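Local coordinates for diacylglycerol O-acyltransferase (Marinobacter hydrocarbonoclasticus, PDB 6CHJ), which probably transfers acyl groups from acyl-CoA to diacylglycerol or long-chain alcohols, giving triacylglycerols and wax esters, at residues B[78-81]-B[82-85]; B[90-93]-B[94-97]; B[138-141]-B[142-145]. All coordinates share one frame; numbering follows the deposited sequence.

The three contacts follow one another along the chain and all lie in the catalytic-domain region of this acyltransferase. Contact 1 is the turn from helix 78-81 into strand 82-86, outermost within this chain in a mixed six-strand sheet. Contact 2 opens helix 93-105, the next helix, with its centre about 21 Å away from that of contact 1. Contact 3 opens helix 141-150, just after strand 127-135 of the same sheet; its centre lies about 20 Å from that of contact 1 and 26 Å from that of contact 2. None touches another: contact 1 helps form the sheet edge, while contacts 2 and 3 start two helices by different capping arrangements.

Contact 1. Residues B[78-81]-B[82-85]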
# COMPACT_ATOMS: atom_id res chain seq x y z
N LEU B 78 -2.34 -11.78 -13.23
CA LEU B 78 -0.96 -11.30 -13.33
C LEU B 78 -0.89 -9.79 -13.28
O LEU B 78 0.13 -9.23 -12.87
CB LEU B 78 -0.25 -11.84 -14.59
CG LEU B 78 1.19 -11.32 -14.70
CD1 LEU B 78 2.05 -12.04 -13.67
CD2 LEU B 78 1.80 -11.47 -16.07
N GLU B 79 -1.95 -9.09 -13.68
CA GLU B 79 -1.83 -7.64 -13.61
C GLU B 79 -2.12 -7.12 -12.21
O GLU B 79 -1.95 -5.91 -11.96
CB GLU B 79 -2.74 -6.96 -14.63
CG GLU B 79 -2.23 -5.57 -15.07
CD GLU B 79 -0.69 -5.43 -15.24
OE1 GLU B 79 0.01 -6.43 -15.56
OE2 GLU B 79 -0.19 -4.29 -15.08
N HIS B 80 -2.52 -8.00 -11.29
CA HIS B 80 -2.41 -7.62 -9.88
C HIS B 80 -0.97 -7.70 -9.38
O HIS B 80 -0.51 -6.80 -8.67
CB HIS B 80 -3.32 -8.49 -9.01
CG HIS B 80 -3.14 -8.24 -7.55
ND1 HIS B 80 -3.71 -7.16 -6.91
CD2 HIS B 80 -2.41 -8.90 -6.62
CE1 HIS B 80 -3.34 -7.17 -5.64
NE2 HIS B 80 -2.55 -8.21 -5.44
N HIS B 81 -0.25 -8.78 -9.73
CA HIS B 81 1.09 -8.98 -9.17
C HIS B 81 2.18 -8.22 -9.94
O HIS B 81 3.17 -7.80 -9.34
CB HIS B 81 1.42 -10.48 -9.14
CG HIS B 81 0.48 -11.30 -8.31
ND1 HIS B 81 -0.74 -11.76 -8.78
CD2 HIS B 81 0.58 -11.77 -7.05
CE1 HIS B 81 -1.34 -12.46 -7.84
NE2 HIS B 81 -0.56 -12.49 -6.78
N PHE B 82 2.02 -8.01 -11.24
CA PHE B 82 3.00 -7.30 -12.05
C PHE B 82 2.52 -5.90 -12.37
O PHE B 82 1.39 -5.71 -12.82
CB PHE B 82 3.28 -8.05 -13.35
CG PHE B 82 4.15 -7.28 -14.30
CD1 PHE B 82 5.41 -6.85 -13.90
CD2 PHE B 82 3.70 -6.96 -15.57
CE1 PHE B 82 6.22 -6.13 -14.75
CE2 PHE B 82 4.50 -6.25 -16.44
CZ PHE B 82 5.76 -5.83 -16.03
N ARG B 83 3.39 -4.90 -12.16
CA ARG B 83 2.96 -3.51 -12.27
C ARG B 83 4.01 -2.69 -12.98
O ARG B 83 5.21 -2.83 -12.74
CB ARG B 83 2.67 -2.91 -10.89
CG ARG B 83 1.57 -3.67 -10.19
CD ARG B 83 0.98 -2.93 -9.04
NE ARG B 83 0.23 -3.88 -8.22
CZ ARG B 83 -0.06 -3.67 -6.94
NH1 ARG B 83 0.34 -2.55 -6.36
NH2 ARG B 83 -0.74 -4.58 -6.25
N PHE B 84 3.53 -1.81 -13.84
CA PHE B 84 4.33 -0.91 -14.65
C PHE B 84 4.08 0.49 -14.12
O PHE B 84 2.95 0.99 -14.19
CB PHE B 84 3.96 -1.04 -16.13
CG PHE B 84 4.82 -0.24 -17.07
CD1 PHE B 84 6.12 0.11 -16.73
CD2 PHE B 84 4.31 0.17 -18.30
CE1 PHE B 84 6.90 0.85 -17.60
CE2 PHE B 84 5.09 0.91 -19.19
CZ PHE B 84 6.39 1.25 -18.84
N GLU B 85 5.12 1.12 -13.58
CA GLU B 85 5.01 2.42 -12.95
C GLU B 85 6.17 3.28 -13.43
O GLU B 85 7.10 2.81 -14.08
CB GLU B 85 4.99 2.32 -11.42
CG GLU B 85 3.65 1.91 -10.81
CD GLU B 85 3.78 0.75 -9.82
OE1 GLU B 85 4.90 0.23 -9.64
OE2 GLU B 85 2.76 0.35 -9.22
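R83 lays the NH2 end of its guanidinium over one face of the H80 imidazole, offset toward the ring rim, with NH2 3.7 Å from H80 CE1 and the two planes 68° apart. This is a helix-to-strand junction: helix 78-81 ends and the chain runs straight into strand 82-86, outermost within this chain in the mixed sheet, which pairs in parallel with strand 115-121. The side chains of H80 and R83 run side by side in the same direction. R83 stays extended from CG to NE (chi2 and chi3 both -164°), a reach that brings NE within 3.0 Å of H80 O.

F82, the first residue outside helical backbone angles, still gives its N to L78 O at 2.8 Å, closing the final helical turn. Its CB rests 4.1 Å from L78 CG, while the ring, its CG swung anti to the backbone N (chi1 172°), runs on toward W165 and L47. E79 bends at chi2 to bring OE1 3.7 Å from F82 CD2, an oblique approach to the ring. Its carboxylate also abuts the carbonyl oxygen of F82, a meeting of two acceptors, but the charge is matched by a salt bridge to R48 of helix 39-49. H81 stacks on W115, and S238 of the second subunit packs against H80. The carbonyl of H80 is held twice by one arginine, side-on and near the guanidinium plane: besides NE, R83 NH2 bonds to H80 O at 3.3 Å.

Contact 2. Residues B[90-93]-B[94-97]; sequences PGRI and RELL
E95 reaches back with its carboxylate to the loop before its helix, where OE2 accepts the backbone N of R92 at 3.1 Å through the lone pair turned away from OE1. The same oxygen sits 3.4 Å from R92 NE, a salt bridge of charges alone, because it lies over a face of the guanidinium where no N-H points at it. P90 closes in from another direction: its CD is 3.3 Å from E95 OE2, the two side chains crossing at about a right angle.

What puts the carboxylate here is a bend in the E95 chain, with CG beside the backbone N (chi1 -75°) and a turn at chi2 (69°). R92 occupies the N-cap position of helix 93-105, and E95, three residues on, takes its backbone N-H with a side-chain carboxylate oxygen. R92 O starts the helical bonding, accepting L96 N at 3.0 Å and, weakly, E95 N. One residue on, I93 O takes L97 N at 3.0 Å.

Farther out, I93 CG2 lies 4.1 Å from L97 CD1 along the helix. L96 leans on L87 and L123, and P90 on K124. G91 has a positive phi, a backbone state that suits glycine, and P90 is preceded by a cis peptide bond. R92 NH2 lies over one face of the R94 guanidinium, the two planes 80° apart; so close a pairing of like charges is doubtful in its details.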
# COMPACT_ATOMS: atom_id res chain seq x y z
N PRO B 90 12.26 14.66 -11.47
CA PRO B 90 13.17 14.41 -12.60
C PRO B 90 13.72 13.00 -12.74
O PRO B 90 14.74 12.83 -13.41
CB PRO B 90 14.32 15.39 -12.32
CG PRO B 90 14.25 15.70 -10.80
CD PRO B 90 12.99 15.06 -10.25
N GLY B 91 13.08 12.01 -12.12
CA GLY B 91 13.41 10.62 -12.40
C GLY B 91 14.79 10.15 -11.98
O GLY B 91 15.29 9.16 -12.52
N ARG B 92 15.41 10.80 -11.01
CA ARG B 92 16.74 10.40 -10.59
C ARG B 92 16.66 9.57 -9.30
O ARG B 92 15.58 9.11 -8.88
CB ARG B 92 17.63 11.63 -10.43
CG ARG B 92 17.27 12.45 -9.23
CD ARG B 92 17.62 13.91 -9.40
NE ARG B 92 16.84 14.73 -8.48
CZ ARG B 92 17.05 14.80 -7.17
NH1 ARG B 92 18.03 14.09 -6.61
NH2 ARG B 92 16.27 15.57 -6.42
N ILE B 93 17.81 9.36 -8.66
CA ILE B 93 17.88 8.35 -7.61
C ILE B 93 17.03 8.74 -6.41
O ILE B 93 16.35 7.89 -5.82
CB ILE B 93 19.35 8.07 -7.23
CG1 ILE B 93 20.09 7.45 -8.43
CG2 ILE B 93 19.41 7.09 -6.05
CD1 ILE B 93 19.30 6.36 -9.17
N ARG B 94 17.02 10.03 -6.05
CA ARG B 94 16.15 10.45 -4.96
C ARG B 94 14.69 10.02 -5.21
O ARG B 94 14.02 9.54 -4.30
CB ARG B 94 16.24 11.96 -4.75
CG ARG B 94 15.23 12.48 -3.74
CD ARG B 94 15.78 13.61 -2.88
NE ARG B 94 16.71 14.47 -3.61
CZ ARG B 94 16.92 15.75 -3.34
NH1 ARG B 94 16.25 16.34 -2.35
NH2 ARG B 94 17.80 16.45 -4.06
N GLU B 95 14.21 10.14 -6.45
CA GLU B 95 12.83 9.72 -6.73
C GLU B 95 12.68 8.19 -6.69
O GLU B 95 11.68 7.68 -6.16
CB GLU B 95 12.36 10.28 -8.08
CG GLU B 95 12.03 11.78 -8.06
CD GLU B 95 13.27 12.66 -7.87
OE1 GLU B 95 13.30 13.53 -6.97
OE2 GLU B 95 14.24 12.47 -8.65
N LEU B 96 13.64 7.45 -7.23
CA LEU B 96 13.56 5.99 -7.18
C LEU B 96 13.45 5.47 -5.76
O LEU B 96 12.78 4.47 -5.51
CB LEU B 96 14.78 5.36 -7.83
CG LEU B 96 14.87 3.83 -7.84
CD1 LEU B 96 13.68 3.17 -8.54
CD2 LEU B 96 16.18 3.39 -8.50
N LEU B 97 14.11 6.14 -4.80
CA LEU B 97 14.10 5.64 -3.44
C LEU B 97 12.81 6.00 -2.75
O LEU B 97 12.33 5.22 -1.92
CB LEU B 97 15.30 6.16 -2.66
CG LEU B 97 16.67 5.73 -3.21
CD1 LEU B 97 17.80 6.26 -2.35
CD2 LEU B 97 16.80 4.22 -3.38

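Contact 3. Residues B[138-141]-B[142-145]; sequences LVDG and VSAM
OD2 of D140 is gripped by two backbone N-H groups of the helix that follows it: S143 N at 3.2 Å, nearly straight (166°), and V142 N at 3.1 Å, a weak bond because the angle is poor. The other carboxylate oxygen is used as well, OD1 accepting the hydroxyl of S143, whose OG lies 2.7 Å away. Both S143 groups come from above the carboxylate plane. Such a double hold fixes the rotation of the aspartate, whose CG sits between the backbone N and the carbonyl carbon (chi1 65°), folded over the first turn of helix 141-150. S143 OG, at chi1 50°, is turned back toward the carboxylate, which is what lets it donate to OD1.

Backbone bonds carry the turn onward: D140 O accepts A144 N at 3.2 Å and G141 O accepts M145 N. Packing is close about them, with A144 CB 3.1 Å from D140 O and V142 CG2 drawn up to OD2. V139, just ahead of the cap, sets CG1 3.6 Å from A144 CB, so an apolar touch lies beside the polar one; V139 also meets P56, and V142 touches V381, distant in sequence. An alanine at D140 has no oxygen for either N-H, and the first turn would probably be less firmly capped, with the S143 hydroxyl free to turn.

The arrangement is a classic aspartate N-cap, and here D140 and G141 are the closing pair of the HHxxxDG motif by which wax ester synthases and related CoA-dependent acyltransferases are recognised.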
# COMPACT_ATOMS: atom_id res chain seq x y z
N LEU B 138 6.19 -16.60 2.69
CA LEU B 138 6.26 -17.33 1.43
C LEU B 138 7.69 -17.56 0.97
O LEU B 138 8.00 -18.64 0.46
CB LEU B 138 5.47 -16.58 0.35
CG LEU B 138 5.23 -17.39 -0.92
CD1 LEU B 138 4.21 -18.49 -0.65
CD2 LEU B 138 4.77 -16.50 -2.07
N VAL B 139 8.56 -16.57 1.10
CA VAL B 139 9.97 -16.70 0.77
C VAL B 139 10.79 -15.89 1.77
O VAL B 139 10.55 -14.69 1.93
CB VAL B 139 10.27 -16.24 -0.67
CG1 VAL B 139 11.76 -16.28 -0.95
CG2 VAL B 139 9.50 -17.08 -1.69
N ASP B 140 11.75 -16.53 2.43
CA ASP B 140 12.64 -15.81 3.34
C ASP B 140 13.49 -14.81 2.56
O ASP B 140 13.40 -14.69 1.33
CB ASP B 140 13.51 -16.78 4.13
CG ASP B 140 14.47 -17.54 3.24
OD1 ASP B 140 14.10 -18.66 2.80
OD2 ASP B 140 15.57 -17.02 2.97
N GLY B 141 14.32 -14.07 3.29
CA GLY B 141 15.08 -12.97 2.73
C GLY B 141 16.22 -13.33 1.79
O GLY B 141 16.44 -12.66 0.78
N VAL B 142 16.97 -14.39 2.11
CA VAL B 142 18.14 -14.68 1.29
C VAL B 142 17.75 -15.42 0.02
O VAL B 142 18.15 -15.03 -1.08
CB VAL B 142 19.20 -15.44 2.12
CG1 VAL B 142 19.74 -14.52 3.15
CG2 VAL B 142 18.61 -16.63 2.81
N SER B 143 16.92 -16.47 0.13
CA SER B 143 16.47 -17.16 -1.08
C SER B 143 15.66 -16.24 -1.99
O SER B 143 15.68 -16.41 -3.21
CB SER B 143 15.68 -18.42 -0.73
OG SER B 143 14.66 -18.17 0.21
N ALA B 144 14.96 -15.26 -1.42
CA ALA B 144 14.39 -14.21 -2.25
C ALA B 144 15.49 -13.53 -3.05
O ALA B 144 15.42 -13.46 -4.28
CB ALA B 144 13.63 -13.20 -1.40
N MET B 145 16.53 -13.05 -2.37
CA MET B 145 17.60 -12.37 -3.09
C MET B 145 18.56 -13.34 -3.77
O MET B 145 19.52 -12.89 -4.39
CB MET B 145 18.34 -11.39 -2.17
CG MET B 145 17.51 -10.12 -1.84
SD MET B 145 18.29 -8.50 -2.11
CE MET B 145 18.21 -8.21 -3.89